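Local coordinates for protein alpha-L-rhamnosidase (Aspergillus terreus, PDB 6GSZ) that probably hydrolyses terminal non-reducing alpha-L-rhamnose residues of alpha-L-rhamnosides, as a calcium-binding glycosidase, at residues Leu438-Leu442 / Trp727-Val732; Phe715-Leu719 / Val767-Leu771; Thr737-Arg741 / Met756-Tyr762; Ile446-Arg451 / Thr480-Tyr485. One frame throughout, in Å; residues are numbered along the deposited sequence.

Interaction 1 of 4, residues Leu438-Leu442 / Trp727-Val732; sequences LISKL and WLYQVV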
loop_
_atom_site.group_PDB
_atom_site.type_symbol
_atom_site.label_atom_id
_atom_site.label_comp_id
_atom_site.label_asym_id
_atom_site.label_seq_id
_atom_site.Cartn_x
_atom_site.Cartn_y
_atom_site.Cartn_z
ATOM N N LEU A 438 13.639 8.320 20.178
ATOM C CA LEU A 438 12.701 9.139 19.403
ATOM C C LEU A 438 12.777 8.760 17.915
ATOM O O LEU A 438 11.757 8.763 17.242
ATOM C CB LEU A 438 12.960 10.628 19.613
ATOM C CG LEU A 438 12.855 11.118 21.057
ATOM C CD1 LEU A 438 13.136 12.602 21.122
ATOM C CD2 LEU A 438 11.512 10.801 21.659
ATOM N N ILE A 439 13.980 8.560 17.364
ATOM C CA ILE A 439 14.124 8.213 15.937
ATOM C C ILE A 439 13.599 6.783 15.733
ATOM O O ILE A 439 12.940 6.482 14.712
ATOM C CB ILE A 439 15.581 8.398 15.479
ATOM C CG1 ILE A 439 15.976 9.866 15.562
ATOM C CG2 ILE A 439 15.803 7.870 14.071
ATOM C CD1 ILE A 439 17.427 10.111 15.254
ATOM N N SER A 440 13.842 5.889 16.696
ATOM C CA SER A 440 13.230 4.543 16.593
ATOM C C SER A 440 11.692 4.649 16.570
ATOM O O SER A 440 11.042 3.949 15.776
ATOM C CB SER A 440 13.650 3.611 17.706
ATOM O OG SER A 440 15.045 3.403 17.678
ATOM N N LYS A 441 11.125 5.518 17.421
ATOM C CA LYS A 441 9.678 5.686 17.426
ATOM C C LYS A 441 9.197 6.311 16.113
ATOM O O LYS A 441 8.119 5.947 15.617
ATOM C CB LYS A 441 9.243 6.546 18.613
ATOM C CG LYS A 441 7.734 6.787 18.711
ATOM C CD LYS A 441 6.924 5.517 18.861
ATOM C CE LYS A 441 5.533 5.747 19.409
ATOM N NZ LYS A 441 4.785 4.465 19.542
ATOM N N LEU A 442 9.944 7.276 15.574
ATOM C CA LEU A 442 9.611 7.847 14.252
ATOM C C LEU A 442 9.422 6.732 13.214
ATOM O O LEU A 442 8.438 6.740 12.469
ATOM C CB LEU A 442 10.682 8.828 13.799
ATOM C CG LEU A 442 10.469 9.437 12.415
ATOM C CD1 LEU A 442 9.140 10.209 12.342
ATOM C CD2 LEU A 442 11.675 10.304 12.043
ATOM N N TRP A 727 10.251 16.325 12.221
ATOM C CA TRP A 727 9.665 14.989 12.404
ATOM C C TRP A 727 9.443 14.632 13.880
ATOM O O TRP A 727 8.374 14.157 14.261
ATOM C CB TRP A 727 10.524 13.932 11.739
ATOM C CG TRP A 727 10.573 14.049 10.256
ATOM C CD1 TRP A 727 9.702 13.496 9.371
ATOM C CD2 TRP A 727 11.576 14.705 9.462
ATOM N NE1 TRP A 727 10.045 13.821 8.089
ATOM C CE2 TRP A 727 11.213 14.538 8.111
ATOM C CE3 TRP A 727 12.722 15.440 9.764
ATOM C CZ2 TRP A 727 11.955 15.078 7.063
ATOM C CZ3 TRP A 727 13.454 15.981 8.729
ATOM C CH2 TRP A 727 13.077 15.793 7.400
ATOM N N LEU A 728 10.447 14.867 14.729
ATOM C CA LEU A 728 10.357 14.397 16.111
ATOM C C LEU A 728 9.435 15.277 16.940
ATOM O O LEU A 728 9.008 14.830 18.004
ATOM C CB LEU A 728 11.752 14.317 16.750
ATOM C CG LEU A 728 12.692 13.323 16.110
ATOM C CD1 LEU A 728 13.969 13.179 16.936
ATOM C CD2 LEU A 728 12.045 11.979 15.858
ATOM N N TYR A 729 9.102 16.477 16.461
ATOM C CA TYR A 729 8.039 17.235 17.136
ATOM C C TYR A 729 6.786 16.367 17.218
ATOM O O TYR A 729 6.115 16.324 18.233
ATOM C CB TYR A 729 7.747 18.531 16.395
ATOM C CG TYR A 729 6.468 19.206 16.800
ATOM C CD1 TYR A 729 6.391 19.868 18.000
ATOM C CD2 TYR A 729 5.349 19.185 15.989
ATOM C CE1 TYR A 729 5.219 20.495 18.390
ATOM C CE2 TYR A 729 4.166 19.802 16.349
ATOM C CZ TYR A 729 4.102 20.465 17.565
ATOM O OH TYR A 729 2.941 21.080 17.938
ATOM N N GLN A 730 6.455 15.713 16.100
ATOM C CA GLN A 730 5.216 14.928 16.080
ATOM C C GLN A 730 5.320 13.761 17.077
ATOM O O GLN A 730 4.349 13.442 17.752
ATOM C CB GLN A 730 4.896 14.442 14.655
ATOM C CG GLN A 730 4.912 15.556 13.630
ATOM C CD GLN A 730 4.415 15.183 12.254
ATOM O OE1 GLN A 730 4.413 14.009 11.881
ATOM N NE2 GLN A 730 4.000 16.185 11.476
ATOM N N VAL A 731 6.531 13.219 17.268
ATOM C CA VAL A 731 6.784 12.119 18.195
ATOM C C VAL A 731 6.625 12.597 19.662
ATOM O O VAL A 731 5.971 11.946 20.506
ATOM C CB VAL A 731 8.185 11.512 17.944
ATOM C CG1 VAL A 731 8.515 10.479 19.000
ATOM C CG2 VAL A 731 8.241 10.856 16.553
ATOM N N VAL A 732 7.233 13.729 19.995
ATOM C CA VAL A 732 7.217 14.203 21.376
ATOM C C VAL A 732 5.828 14.752 21.723
ATOM O O VAL A 732 5.552 14.877 22.906
ATOM C CB VAL A 732 8.367 15.179 21.695
ATOM C CG1 VAL A 732 9.729 14.556 21.418
ATOM C CG2 VAL A 732 8.214 16.530 21.017
#
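L728 pushes its isobutyl end between two leucines one turn apart on the facing helix: its CD1 lies 3.8 Å from L438 CB, and its CD2 4.0 Å from L442 CB. CD2 also comes within 3.5 Å of the carbonyl O of L438, an oxygen already engaged by L442 N. V731, a turn further on, packs on the same helix, with CG1 3.8 Å from K441 CG and CG2 4.0 Å from L442 CA. The helix axes are nearly perpendicular, at 92°, and 9.5 Å apart at closest, a crossing of two helices in the six-hairpin (alpha/alpha)6-barrel domain. No hydrogen bond joins the segments, and the side chains that meet do so through carbon atoms. K441 contributes only the start of its chain. At one end L442 CD2 reaches W727 CB at 3.8 Å, while the W727 indole NH bonds to V764 O. At the other, L438 CD1 meets V732 CG1 at 3.9 Å, where L438, V731, V732 and N734 line a pocket holding 2-(2-methoxyethoxy)ethanol, probably from the crystallisation liquor.

Interaction 2 of 4, residues Phe715-Leu719 / Val767-Leu771; sequences FYSML and VGSWL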
loop_
_atom_site.group_PDB
_atom_site.type_symbol
_atom_site.label_atom_id
_atom_site.label_comp_id
_atom_site.label_asym_id
_atom_site.label_seq_id
_atom_site.Cartn_x
_atom_site.Cartn_y
_atom_site.Cartn_z
ATOM N N PHE A 715 21.812 16.952 8.028
ATOM C CA PHE A 715 20.497 16.303 8.023
ATOM C C PHE A 715 20.259 15.650 9.380
ATOM O O PHE A 715 19.137 15.656 9.877
ATOM C CB PHE A 715 20.304 15.304 6.874
ATOM C CG PHE A 715 18.843 14.932 6.745
ATOM C CD1 PHE A 715 17.934 15.891 6.322
ATOM C CD2 PHE A 715 18.382 13.678 7.082
ATOM C CE1 PHE A 715 16.581 15.580 6.239
ATOM C CE2 PHE A 715 17.032 13.351 6.954
ATOM C CZ PHE A 715 16.142 14.307 6.525
ATOM N N TYR A 716 21.295 15.016 9.950
ATOM C CA TYR A 716 21.147 14.449 11.289
ATOM C C TYR A 716 20.649 15.537 12.260
ATOM O O TYR A 716 19.839 15.251 13.173
ATOM C CB TYR A 716 22.456 13.824 11.783
ATOM C CG TYR A 716 22.658 12.359 11.478
ATOM C CD1 TYR A 716 21.845 11.362 12.014
ATOM C CD2 TYR A 716 23.711 11.948 10.694
ATOM C CE1 TYR A 716 22.079 10.017 11.757
ATOM C CE2 TYR A 716 23.974 10.602 10.448
ATOM C CZ TYR A 716 23.174 9.624 10.994
ATOM O OH TYR A 716 23.432 8.297 10.773
ATOM N N SER A 717 21.180 16.758 12.122
ATOM C CA SER A 717 20.769 17.844 13.026
ATOM C C SER A 717 19.292 18.183 12.795
ATOM O O SER A 717 18.586 18.443 13.757
ATOM C CB SER A 717 21.657 19.042 12.892
ATOM O OG SER A 717 22.972 18.730 13.326
ATOM N N MET A 718 18.843 18.178 11.522
ATOM C CA MET A 718 17.410 18.350 11.241
ATOM C C MET A 718 16.600 17.209 11.860
ATOM O O MET A 718 15.545 17.445 12.488
ATOM C CB MET A 718 17.146 18.365 9.733
ATOM C CG MET A 718 17.865 19.469 9.002
ATOM S SD MET A 718 17.301 19.652 7.296
ATOM C CE MET A 718 15.749 20.458 7.590
ATOM N N LEU A 719 17.059 15.979 11.686
ATOM C CA LEU A 719 16.314 14.796 12.138
ATOM C C LEU A 719 16.165 14.767 13.657
ATOM O O LEU A 719 15.133 14.305 14.153
ATOM C CB LEU A 719 17.011 13.537 11.624
ATOM C CG LEU A 719 16.330 12.212 11.941
ATOM C CD1 LEU A 719 14.952 12.149 11.290
ATOM C CD2 LEU A 719 17.179 11.046 11.494
ATOM N N VAL A 767 10.833 10.446 4.901
ATOM C CA VAL A 767 12.147 10.439 5.558
ATOM C C VAL A 767 12.592 9.010 5.893
ATOM O O VAL A 767 13.789 8.772 6.091
ATOM C CB VAL A 767 12.172 11.334 6.810
ATOM C CG1 VAL A 767 11.374 10.741 7.954
ATOM C CG2 VAL A 767 13.597 11.643 7.243
ATOM N N GLY A 768 11.690 8.023 5.917
ATOM C CA GLY A 768 12.028 6.664 6.253
ATOM C C GLY A 768 13.143 6.120 5.375
ATOM O O GLY A 768 14.013 5.359 5.846
ATOM N N SER A 769 13.120 6.453 4.086
ATOM C CA SER A 769 14.167 5.959 3.173
ATOM C C SER A 769 15.556 6.421 3.582
ATOM O O SER A 769 16.519 5.722 3.290
ATOM C CB SER A 769 13.894 6.320 1.730
ATOM O OG SER A 769 13.872 7.708 1.519
ATOM N N TRP A 770 15.647 7.599 4.200
ATOM C CA TRP A 770 16.955 8.075 4.672
ATOM C C TRP A 770 17.394 7.231 5.873
ATOM O O TRP A 770 18.588 6.896 6.034
ATOM C CB TRP A 770 16.922 9.567 5.012
ATOM C CG TRP A 770 18.275 10.197 5.127
ATOM C CD1 TRP A 770 18.981 10.724 4.097
ATOM C CD2 TRP A 770 19.024 10.423 6.328
ATOM N NE1 TRP A 770 20.164 11.213 4.565
ATOM C CE2 TRP A 770 20.239 11.016 5.916
ATOM C CE3 TRP A 770 18.838 10.139 7.688
ATOM C CZ2 TRP A 770 21.229 11.378 6.826
ATOM C CZ3 TRP A 770 19.825 10.496 8.580
ATOM C CH2 TRP A 770 20.998 11.116 8.153
ATOM N N LEU A 771 16.468 6.901 6.769
ATOM C CA LEU A 771 16.782 5.988 7.874
ATOM C C LEU A 771 17.304 4.654 7.331
ATOM O O LEU A 771 18.317 4.116 7.782
ATOM C CB LEU A 771 15.555 5.750 8.748
ATOM C CG LEU A 771 14.836 6.982 9.296
ATOM C CD1 LEU A 771 13.672 6.577 10.196
ATOM C CD2 LEU A 771 15.671 7.986 9.993
#
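One indole takes both roles of an edge-to-face pair here. The edge of F715 points at the face of W770, with the F715 ring and the five-membered ring of W770 centred 4.6 Å apart and their planes at 64°; W770 then turns its own edge to the face of Y716, six-membered ring to phenol ring, at 4.9 Å and 79°. The closest atoms are F715 CD2 and W770 CD2, only 3.4 Å apart. This aromatic cluster joins the C-terminal turn of helix 712-719 to the start of helix 768-775, within the (alpha/alpha)6-barrel domain, where all six touching residues are buried. L719, one turn after F715, packs on the same tryptophan, CD2 4.0 Å from W770 CZ3, and on L771, CD2 to CD2 3.7 Å. V767 packs at the phenyl edge, CG2 3.8 Å from F715 CZ. No hydrogen bond crosses between the segments. The polar ends are answered by neighbours instead: W770 NE1 bonds to S707 OG, and Y716 OH to V793 O.

Interaction 3 of 4, residues Thr737-Arg741 / Met756-Tyr762; sequences TTWER and MTSFNHY. With BGC (beta-D-glucopyranose), chain B.
Two parts of the long connection between helices 727-732 and 768-775 contribute E740, M756 and H761 to the glucose pocket of this (alpha/alpha)6-barrel glycosidase. T737-R741 and M756-Y762 run antiparallel without forming regular strands; W739 and F759 have CA atoms 4.2 Å apart, E740 and H761 4.9 Å. The backbone is largely extended, but E740 (phi/psi -58/-53), F759 (-105/21) and Y762 (-77/-10) depart from it. E740 N donates to S758 O (3.0 Å) and H761 N to T738 O (3.1 Å). T737 and T738, both p rotamers, donate from OG1 to F759 O (2.5 Å) and H761 O (2.8 Å) respectively. A water donates to W739 O (2.7 Å) and H761 O (2.9 Å). R741 holds M756 O with NE (2.8 Å) and NH2 (2.9 Å); NE also donates to T757 OG1 (3.2 Å), whose hydroxyl is bonded to G754 O. S758 OG closes an ST turn by accepting from N760 N (3.0 Å) and pairs with H761 ND1 (2.8 Å). The F759 edge meets the W739 face, centroids 4.8 Å apart. E740 (chi1, chi2 t) makes a CH-pi contact, CG 3.6 Å from the H761 ring centroid; its OE1 salt-bridges R464 and accepts weakly from S758 N (2.9 Å). D460, D473 and W527 hydrogen-bond the beta-D-glucopyranose; H761 NE2 donates to its O2 weakly (3.1 Å) and to its O1 at 2.9 Å.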
loop_
_atom_site.group_PDB
_atom_site.type_symbol
_atom_site.label_atom_id
_atom_site.label_comp_id
_atom_site.label_asym_id
_atom_site.label_seq_id
_atom_site.Cartn_x
_atom_site.Cartn_y
_atom_site.Cartn_z
ATOM N N THR A 737 1.826 8.101 14.457
ATOM C CA THR A 737 1.728 8.070 13.009
ATOM C C THR A 737 2.376 9.366 12.539
ATOM O O THR A 737 2.536 10.271 13.338
ATOM C CB THR A 737 0.273 7.991 12.534
ATOM O OG1 THR A 737 -0.529 8.936 13.231
ATOM C CG2 THR A 737 -0.298 6.603 12.677
ATOM N N THR A 738 2.705 9.453 11.253
ATOM C CA THR A 738 3.125 10.730 10.687
ATOM C C THR A 738 1.877 11.522 10.309
ATOM O O THR A 738 0.857 10.976 9.904
ATOM C CB THR A 738 4.103 10.523 9.520
ATOM O OG1 THR A 738 3.598 9.629 8.517
ATOM C CG2 THR A 738 5.439 10.001 10.003
ATOM N N TRP A 739 1.987 12.855 10.410
ATOM C CA TRP A 739 0.824 13.749 10.223
ATOM C C TRP A 739 0.901 14.417 8.849
ATOM O O TRP A 739 1.969 14.598 8.272
ATOM C CB TRP A 739 0.766 14.819 11.317
ATOM C CG TRP A 739 0.815 14.288 12.713
ATOM C CD1 TRP A 739 0.525 13.037 13.175
ATOM C CD2 TRP A 739 1.092 15.086 13.873
ATOM N NE1 TRP A 739 0.626 12.999 14.545
ATOM C CE2 TRP A 739 0.991 14.242 14.998
ATOM C CE3 TRP A 739 1.480 16.418 14.042
ATOM C CZ2 TRP A 739 1.199 14.706 16.303
ATOM C CZ3 TRP A 739 1.700 16.881 15.323
ATOM C CH2 TRP A 739 1.554 16.038 16.435
ATOM N N GLU A 740 -0.241 14.815 8.321
ATOM C CA GLU A 740 -0.343 15.512 7.042
ATOM C C GLU A 740 0.480 16.798 7.036
ATOM O O GLU A 740 1.213 17.056 6.076
ATOM C CB GLU A 740 -1.814 15.800 6.791
ATOM C CG GLU A 740 -2.149 16.557 5.523
ATOM C CD GLU A 740 -3.638 16.748 5.277
ATOM O OE1 GLU A 740 -4.389 16.887 6.274
ATOM O OE2 GLU A 740 -4.008 16.777 4.066
ATOM N N ARG A 741 0.243 17.640 8.041
ATOM C CA ARG A 741 0.935 18.878 8.207
ATOM C C ARG A 741 2.059 18.696 9.237
ATOM O O ARG A 741 1.921 17.957 10.207
ATOM C CB ARG A 741 0.006 19.921 8.811
ATOM C CG ARG A 741 -1.230 20.203 7.978
ATOM C CD ARG A 741 -2.202 21.088 8.724
ATOM N NE ARG A 741 -3.289 21.588 7.877
ATOM C CZ ARG A 741 -3.188 22.603 7.011
ATOM N NH1 ARG A 741 -2.069 23.346 6.934
ATOM N NH2 ARG A 741 -4.217 22.877 6.221
ATOM N N MET A 756 -8.425 21.221 6.337
ATOM C CA MET A 756 -7.721 20.016 5.872
ATOM C C MET A 756 -6.595 19.723 6.870
ATOM O O MET A 756 -5.518 20.323 6.780
ATOM C CB MET A 756 -7.157 20.235 4.473
ATOM C CG MET A 756 -6.486 19.052 3.855
ATOM S SD MET A 756 -5.427 19.503 2.470
ATOM C CE MET A 756 -3.988 20.099 3.339
ATOM N N THR A 757 -6.860 18.835 7.833
ATOM C CA THR A 757 -5.872 18.428 8.833
ATOM C C THR A 757 -6.065 16.962 9.203
ATOM O O THR A 757 -7.130 16.602 9.724
ATOM C CB THR A 757 -5.936 19.301 10.087
ATOM O OG1 THR A 757 -5.675 20.660 9.718
ATOM C CG2 THR A 757 -4.950 18.878 11.145
ATOM N N SER A 758 -5.062 16.133 8.941
ATOM C CA SER A 758 -5.067 14.719 9.237
ATOM C C SER A 758 -3.851 14.375 10.111
ATOM O O SER A 758 -2.748 14.946 9.949
ATOM C CB SER A 758 -5.075 13.919 7.948
ATOM O OG SER A 758 -4.308 12.738 8.034
ATOM N N PHE A 759 -4.013 13.367 10.978
ATOM C CA PHE A 759 -2.934 12.847 11.796
ATOM C C PHE A 759 -2.426 11.492 11.263
ATOM O O PHE A 759 -1.787 10.740 12.022
ATOM C CB PHE A 759 -3.340 12.746 13.277
ATOM C CG PHE A 759 -3.586 14.098 13.875
ATOM C CD1 PHE A 759 -2.537 14.783 14.446
ATOM C CD2 PHE A 759 -4.838 14.706 13.833
ATOM C CE1 PHE A 759 -2.738 16.048 14.980
ATOM C CE2 PHE A 759 -5.028 15.964 14.372
ATOM C CZ PHE A 759 -3.982 16.633 14.940
ATOM N N ASN A 760 -2.674 11.174 9.987
ATOM C CA ASN A 760 -2.238 9.882 9.473
ATOM C C ASN A 760 -2.083 9.927 7.950
ATOM O O ASN A 760 -2.884 9.369 7.208
ATOM C CB ASN A 760 -3.199 8.776 9.888
ATOM C CG ASN A 760 -2.590 7.398 9.865
ATOM O OD1 ASN A 760 -1.462 7.222 9.369
ATOM N ND2 ASN A 760 -3.287 6.395 10.376
ATOM N N HIS A 761 -1.008 10.589 7.512
ATOM C CA HIS A 761 -0.582 10.701 6.098
ATOM C C HIS A 761 0.866 10.231 6.016
ATOM O O HIS A 761 1.643 10.685 6.849
ATOM C CB HIS A 761 -0.599 12.177 5.658
ATOM C CG HIS A 761 -1.798 12.710 4.966
ATOM N ND1 HIS A 761 -3.015 12.870 5.607
ATOM C CD2 HIS A 761 -1.941 13.214 3.714
ATOM C CE1 HIS A 761 -3.867 13.409 4.753
ATOM N NE2 HIS A 761 -3.241 13.622 3.557
ATOM N N TYR A 762 1.209 9.343 5.071
ATOM C CA TYR A 762 2.619 8.896 4.953
ATOM C C TYR A 762 3.573 9.875 4.295
ATOM O O TYR A 762 4.792 9.625 4.380
ATOM C CB TYR A 762 2.706 7.511 4.290
ATOM C CG TYR A 762 1.995 7.276 2.981
ATOM C CD1 TYR A 762 2.122 8.120 1.905
ATOM C CD2 TYR A 762 1.152 6.185 2.830
ATOM C CE1 TYR A 762 1.508 7.863 0.692
ATOM C CE2 TYR A 762 0.508 5.922 1.629
ATOM C CZ TYR A 762 0.624 6.808 0.572
ATOM O OH TYR A 762 -0.015 6.530 -0.608
HETATM C C2 BGC B . -3.318 14.812 -0.391
HETATM C C3 BGC B . -2.631 15.784 -1.309
HETATM C C4 BGC B . -3.508 16.726 -2.102
HETATM C C5 BGC B . -4.415 17.297 -1.123
HETATM C C6 BGC B . -5.262 18.283 -1.903
HETATM C C1 BGC B . -4.357 15.542 0.443
HETATM O O1 BGC B . -4.892 14.635 1.387
HETATM O O2 BGC B . -2.455 14.430 0.654
HETATM O O3 BGC B . -2.061 15.069 -2.271
HETATM O O4 BGC B . -2.847 17.757 -2.873
HETATM O O5 BGC B . -5.223 16.334 -0.372
HETATM O O6 BGC B . -6.282 18.780 -1.030
HETATM O O HOH W 1 2.507 13.296 5.913
#

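Interaction 4 of 4, residues Ile446-Arg451 / Thr480-Tyr485; sequences ILWSMR and TANFIY
The helical segments 446-451 and 480-484 cross almost at right angles (signed angle -94°), axes 10.8 Å apart at closest. L447 lies opposite I484 (CA atoms 7.2 Å apart) and M450 opposite A481 (7.0 Å). Segment 446-451 is regular helix; the other is kinked at T480 and F483, and Y485 leaves it with phi/psi of -135/157. These are two helices of the (alpha/alpha)6 barrel, 437-453 and 471-484. M450, extended (ttt), spans the gap: CE lies 3.4 Å from A481 O and 3.7 Å from A481 CB, SD 3.9 Å from I484 CB. Its sulfur is 5.1 Å from the Y485 ring centroid, at the ring edge, a Met-aromatic contact. L447 (tp) puts CD1 3.6 Å from I484 CG2 and 3.8 Å from Y485 CE2; I446 CG2 meets I484 CD1 at 4.0 Å. R451 (mttt) NE donates to Y485 (chi1 m) OH at 2.9 Å, nearly straight (168°). Apolar packing is thus joined by one hydrogen bond, the Y485 oxygen accepting from R451.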
loop_
_atom_site.group_PDB
_atom_site.type_symbol
_atom_site.label_atom_id
_atom_site.label_comp_id
_atom_site.label_asym_id
_atom_site.label_seq_id
_atom_site.Cartn_x
_atom_site.Cartn_y
_atom_site.Cartn_z
ATOM N N ILE A 446 6.078 5.732 11.060
ATOM C CA ILE A 446 6.035 5.620 9.608
ATOM C C ILE A 446 5.419 4.288 9.188
ATOM O O ILE A 446 4.519 4.193 8.313
ATOM C CB ILE A 446 7.443 5.783 9.004
ATOM C CG1 ILE A 446 7.956 7.199 9.282
ATOM C CG2 ILE A 446 7.452 5.455 7.522
ATOM C CD1 ILE A 446 9.439 7.401 8.958
ATOM N N LEU A 447 5.845 3.246 9.864
ATOM C CA LEU A 447 5.289 1.897 9.650
ATOM C C LEU A 447 3.757 1.911 9.851
ATOM O O LEU A 447 3.009 1.346 9.008
ATOM C CB LEU A 447 5.969 0.946 10.639
ATOM C CG LEU A 447 5.392 -0.455 10.787
ATOM C CD1 LEU A 447 5.514 -1.265 9.526
ATOM C CD2 LEU A 447 6.016 -1.165 11.980
ATOM N N TRP A 448 3.310 2.517 10.947
ATOM C CA TRP A 448 1.890 2.577 11.195
ATOM C C TRP A 448 1.144 3.458 10.181
ATOM O O TRP A 448 -0.034 3.137 9.874
ATOM C CB TRP A 448 1.610 3.015 12.640
ATOM C CG TRP A 448 1.749 1.888 13.609
ATOM C CD1 TRP A 448 2.793 1.644 14.456
ATOM C CD2 TRP A 448 0.768 0.869 13.910
ATOM N NE1 TRP A 448 2.550 0.532 15.207
ATOM C CE2 TRP A 448 1.282 0.083 14.962
ATOM C CE3 TRP A 448 -0.537 0.600 13.469
ATOM C CZ2 TRP A 448 0.606 -1.020 15.488
ATOM C CZ3 TRP A 448 -1.231 -0.452 14.018
ATOM C CH2 TRP A 448 -0.664 -1.260 15.005
ATOM N N SER A 449 1.742 4.563 9.712
ATOM C CA SER A 449 1.107 5.350 8.669
ATOM C C SER A 449 1.007 4.565 7.348
ATOM O O SER A 449 0.035 4.718 6.569
ATOM C CB SER A 449 1.714 6.712 8.492
ATOM O OG SER A 449 1.326 7.573 9.542
ATOM N N MET A 450 2.018 3.749 7.045
ATOM C CA MET A 450 1.950 2.900 5.887
ATOM C C MET A 450 0.802 1.878 6.041
ATOM O O MET A 450 0.010 1.677 5.090
ATOM C CB MET A 450 3.295 2.218 5.592
ATOM C CG MET A 450 3.188 1.211 4.429
ATOM S SD MET A 450 4.762 0.768 3.821
ATOM C CE MET A 450 4.191 -0.210 2.425
ATOM N N ARG A 451 0.783 1.203 7.183
ATOM C CA ARG A 451 -0.296 0.242 7.431
ATOM C C ARG A 451 -1.682 0.891 7.283
ATOM O O ARG A 451 -2.600 0.286 6.710
ATOM C CB ARG A 451 -0.169 -0.337 8.836
ATOM C CG ARG A 451 1.009 -1.271 9.009
ATOM C CD ARG A 451 1.259 -1.578 10.468
ATOM N NE ARG A 451 2.294 -2.567 10.638
ATOM C CZ ARG A 451 2.816 -2.923 11.823
ATOM N NH1 ARG A 451 2.539 -2.216 12.921
ATOM N NH2 ARG A 451 3.652 -3.953 11.871
ATOM N N THR A 480 10.309 4.677 0.325
ATOM C CA THR A 480 10.171 4.222 1.688
ATOM C C THR A 480 9.286 2.946 1.751
ATOM O O THR A 480 9.628 1.925 2.371
ATOM C CB THR A 480 9.612 5.343 2.583
ATOM O OG1 THR A 480 10.470 6.488 2.519
ATOM C CG2 THR A 480 9.472 4.864 4.019
ATOM N N ALA A 481 8.107 3.033 1.130
ATOM C CA ALA A 481 7.105 1.987 1.251
ATOM C C ALA A 481 7.646 0.630 0.799
ATOM O O ALA A 481 7.425 -0.385 1.440
ATOM C CB ALA A 481 5.921 2.330 0.378
ATOM N N ASN A 482 8.379 0.618 -0.345
ATOM C CA ASN A 482 8.800 -0.586 -0.972
ATOM C C ASN A 482 9.930 -1.304 -0.197
ATOM O O ASN A 482 10.235 -2.475 -0.491
ATOM C CB ASN A 482 9.350 -0.315 -2.377
ATOM C CG ASN A 482 8.373 0.268 -3.365
ATOM O OD1 ASN A 482 7.155 0.366 -3.063
ATOM N ND2 ASN A 482 8.816 0.539 -4.593
ATOM N N PHE A 483 10.518 -0.610 0.777
ATOM C CA PHE A 483 11.454 -1.227 1.683
ATOM C C PHE A 483 10.710 -1.883 2.857
ATOM O O PHE A 483 11.064 -2.987 3.332
ATOM C CB PHE A 483 12.419 -0.158 2.207
ATOM C CG PHE A 483 13.533 -0.660 3.086
ATOM C CD1 PHE A 483 13.362 -0.821 4.448
ATOM C CD2 PHE A 483 14.795 -0.920 2.557
ATOM C CE1 PHE A 483 14.409 -1.240 5.269
ATOM C CE2 PHE A 483 15.858 -1.286 3.383
ATOM C CZ PHE A 483 15.659 -1.460 4.735
ATOM N N ILE A 484 9.669 -1.207 3.366
ATOM C CA ILE A 484 9.005 -1.706 4.591
ATOM C C ILE A 484 8.172 -2.968 4.319
ATOM O O ILE A 484 8.191 -3.889 5.126
ATOM C CB ILE A 484 8.179 -0.593 5.254
ATOM C CG1 ILE A 484 9.058 0.623 5.586
ATOM C CG2 ILE A 484 7.437 -1.113 6.475
ATOM C CD1 ILE A 484 8.307 1.751 6.195
ATOM N N TYR A 485 7.457 -2.968 3.176
ATOM C CA TYR A 485 6.639 -4.110 2.790
ATOM C C TYR A 485 6.868 -4.417 1.313
ATOM O O TYR A 485 7.260 -3.545 0.548
ATOM C CB TYR A 485 5.144 -3.804 2.958
ATOM C CG TYR A 485 4.569 -3.866 4.362
ATOM C CD1 TYR A 485 4.125 -5.073 4.892
ATOM C CD2 TYR A 485 4.477 -2.743 5.171
ATOM C CE1 TYR A 485 3.585 -5.147 6.171
ATOM C CE2 TYR A 485 3.945 -2.807 6.446
ATOM C CZ TYR A 485 3.507 -4.018 6.957
ATOM O OH TYR A 485 2.973 -4.104 8.227
#

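Overall arrangement
Helix 437-453 serves interactions 1 and 4 with successive stretches, their centres 16 Å apart. Interaction 2 packs against both: L719 CD1 is 3.8 Å from L442 CD2 and W727 CH2 3.5 Å from F715 CZ on the side of interaction 1, and G768 CA lies 3.8 Å from I446 CD1 of interaction 4. Interaction 3, which supplies E740, M756 and H761 to the glucose pocket, is tied to this helical framework by polar contacts. S449 OG on helix 437-453 is 2.9 Å from T738 N and 2.8 Å from N760 OD1, while Q730 OE1 of interaction 1 stands 3.1 Å from W739 N. Interactions 2 and 3 do not touch; their nearest atoms are about 6 Å apart.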